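Local coordinates for inclusion membrane protein A (Chlamydia trachomatis, PDB 6E7E) that probably promotes the homotypic fusion of chlamydial inclusions as a SNARE-like membrane protein, of which this chain is the soluble domain, at residues A[112-117]-A[125-130]. The protein carries 2 engineered substitutions. Numbering follows the deposited sequence.
Sequences EEVRRL and TAAIEE. Engineered in segment 125-130: Ala-126 (natural residue Val), Ala-127 (natural residue Val).
Val-114 and Leu-117 meet the methyl group of Ala-127, an engineered residue that is valine in the natural sequence. The tight part is one touch: CG2 of Val-114 lies 3.9 Å from CB of Ala-127. Val-114 has CG1 anti to its backbone N (chi1 161°), which leaves CG2, the branch beside that N, to meet the methyl. Here the backbones come to 6.7 Å, measured from CA of Val-114 to CA of Ala-127. Leu-46 of helix 44-57 also packs on Val-114, which is buried.

One turn on, the packing is looser. CD1 of Leu-117 stays 4.4 Å from CB of Ala-127, and Leu-117 also touches Gln-122 and Leu-124 of the connecting loop. No hydrogen bond joins the two segments.

The solvent side is polar. Arg-116 makes a two-pronged salt bridge to Glu-113 of the same helix, NE 2.8 Å from OE1 and NH2 2.9 Å from OE2, both bonds nearly straight. Both oxygens lie near the guanidinium plane and are met on their syn sides, but the nitrogens stand out of the carboxylate plane, by 33° at OE1. Arg-115 turns elsewhere, forming a salt bridge through NE with Glu-38 of helix 4-38.

Helices 110-119 and 125-165 thus form a helical hairpin at one end of an all-helical bundle.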
loop_
_atom_site.group_PDB
_atom_site.type_symbol
_atom_site.label_atom_id
_atom_site.label_comp_id
_atom_site.label_asym_id
_atom_site.label_seq_id
_atom_site.Cartn_x
_atom_site.Cartn_y
_atom_site.Cartn_z
ATOM N N GLU A 112 -3.723 9.970 -18.184
ATOM C CA GLU A 112 -3.488 10.353 -19.600
ATOM C C GLU A 112 -4.738 10.026 -20.423
ATOM O O GLU A 112 -5.018 10.766 -21.375
ATOM C CB GLU A 112 -2.263 9.631 -20.168
ATOM C CG GLU A 112 -0.951 10.018 -19.503
ATOM C CD GLU A 112 -0.514 11.427 -19.858
ATOM O OE1 GLU A 112 -0.674 11.823 -21.032
ATOM O OE2 GLU A 112 -0.011 12.138 -18.963
ATOM N N GLU A 113 -5.593 9.114 -20.165
ATOM C CA GLU A 113 -6.846 8.948 -20.916
ATOM C C GLU A 113 -7.751 10.159 -20.683
ATOM O O GLU A 113 -8.354 10.652 -21.638
ATOM C CB GLU A 113 -7.526 7.629 -20.615
ATOM C CG GLU A 113 -8.821 7.438 -21.381
ATOM C CD GLU A 113 -8.758 7.392 -22.899
ATOM O OE1 GLU A 113 -7.640 7.407 -23.468
ATOM O OE2 GLU A 113 -9.839 7.302 -23.515
ATOM N N VAL A 114 -7.869 10.656 -19.461
ATOM C CA VAL A 114 -8.653 11.875 -19.193
ATOM C C VAL A 114 -8.081 13.032 -19.993
ATOM O O VAL A 114 -8.847 13.798 -20.586
ATOM C CB VAL A 114 -8.622 12.195 -17.698
ATOM C CG1 VAL A 114 -8.999 13.625 -17.411
ATOM C CG2 VAL A 114 -9.499 11.233 -16.934
ATOM N N ARG A 115 -6.763 13.188 -19.986
ATOM C CA ARG A 115 -6.156 14.311 -20.754
ATOM C C ARG A 115 -6.485 14.177 -22.250
ATOM O O ARG A 115 -6.832 15.188 -22.872
ATOM C CB ARG A 115 -4.652 14.410 -20.521
ATOM C CG ARG A 115 -4.294 14.789 -19.089
ATOM C CD ARG A 115 -2.786 14.785 -19.030
ATOM N NE ARG A 115 -2.326 15.133 -17.709
ATOM C CZ ARG A 115 -1.573 14.383 -16.935
ATOM N NH1 ARG A 115 -1.172 13.187 -17.329
ATOM N NH2 ARG A 115 -1.286 14.809 -15.718
ATOM N N ARG A 116 -6.437 12.970 -22.761
ATOM C CA ARG A 116 -6.721 12.682 -24.180
ATOM C C ARG A 116 -8.172 13.046 -24.481
ATOM O O ARG A 116 -8.433 13.736 -25.483
ATOM C CB ARG A 116 -6.440 11.213 -24.508
ATOM C CG ARG A 116 -6.478 10.874 -25.992
ATOM C CD ARG A 116 -6.451 9.394 -26.300
ATOM N NE ARG A 116 -7.709 8.787 -25.943
ATOM C CZ ARG A 116 -8.837 8.920 -26.626
ATOM N NH1 ARG A 116 -8.851 9.549 -27.794
ATOM N NH2 ARG A 116 -9.944 8.360 -26.173
ATOM N N LEU A 117 -9.102 12.590 -23.655
ATOM C CA LEU A 117 -10.524 12.905 -23.848
ATOM C C LEU A 117 -10.752 14.419 -23.806
ATOM O O LEU A 117 -11.455 14.957 -24.667
ATOM C CB LEU A 117 -11.340 12.214 -22.778
ATOM C CG LEU A 117 -11.382 10.695 -22.868
ATOM C CD1 LEU A 117 -11.992 10.122 -21.606
ATOM C CD2 LEU A 117 -12.144 10.220 -24.096
ATOM N N THR A 125 -17.341 12.013 -18.038
ATOM C CA THR A 125 -18.284 11.493 -17.012
ATOM C C THR A 125 -17.903 10.058 -16.623
ATOM O O THR A 125 -17.798 9.745 -15.425
ATOM C CB THR A 125 -19.734 11.570 -17.513
ATOM O OG1 THR A 125 -19.981 12.933 -17.841
ATOM C CG2 THR A 125 -20.763 11.101 -16.508
ATOM N N ALA A 126 -17.748 9.186 -17.610
ATOM C CA ALA A 126 -17.453 7.762 -17.365
ATOM C C ALA A 126 -16.088 7.639 -16.696
ATOM O O ALA A 126 -15.929 6.813 -15.773
ATOM C CB ALA A 126 -17.490 6.965 -18.637
ATOM N N ALA A 127 -15.111 8.414 -17.130
ATOM C CA ALA A 127 -13.751 8.334 -16.558
ATOM C C ALA A 127 -13.790 8.756 -15.093
ATOM O O ALA A 127 -13.101 8.135 -14.269
ATOM C CB ALA A 127 -12.776 9.173 -17.349
ATOM N N ILE A 128 -14.528 9.806 -14.795
ATOM C CA ILE A 128 -14.614 10.299 -13.407
ATOM C C ILE A 128 -15.239 9.207 -12.528
ATOM O O ILE A 128 -14.768 8.964 -11.412
ATOM C CB ILE A 128 -15.368 11.627 -13.344
ATOM C CG1 ILE A 128 -14.554 12.737 -13.999
ATOM C CG2 ILE A 128 -15.756 11.973 -11.910
ATOM C CD1 ILE A 128 -15.358 13.972 -14.312
ATOM N N GLU A 129 -16.286 8.556 -13.012
ATOM C CA GLU A 129 -16.960 7.495 -12.238
ATOM C C GLU A 129 -15.994 6.331 -12.006
ATOM O O GLU A 129 -15.973 5.782 -10.898
ATOM C CB GLU A 129 -18.205 7.050 -12.994
ATOM C CG GLU A 129 -18.866 5.848 -12.381
ATOM C CD GLU A 129 -19.275 6.068 -10.951
ATOM O OE1 GLU A 129 -19.373 7.248 -10.519
ATOM O OE2 GLU A 129 -19.489 5.058 -10.279
ATOM N N GLU A 130 -15.208 5.971 -13.013
ATOM C CA GLU A 130 -14.231 4.890 -12.844
ATOM C C GLU A 130 -13.206 5.293 -11.788
ATOM O O GLU A 130 -12.829 4.454 -10.941
ATOM C CB GLU A 130 -13.568 4.580 -14.171
ATOM C CG GLU A 130 -12.626 3.418 -14.066
ATOM C CD GLU A 130 -12.037 2.950 -15.378
ATOM O OE1 GLU A 130 -12.150 3.690 -16.366
ATOM O OE2 GLU A 130 -11.483 1.834 -15.413
#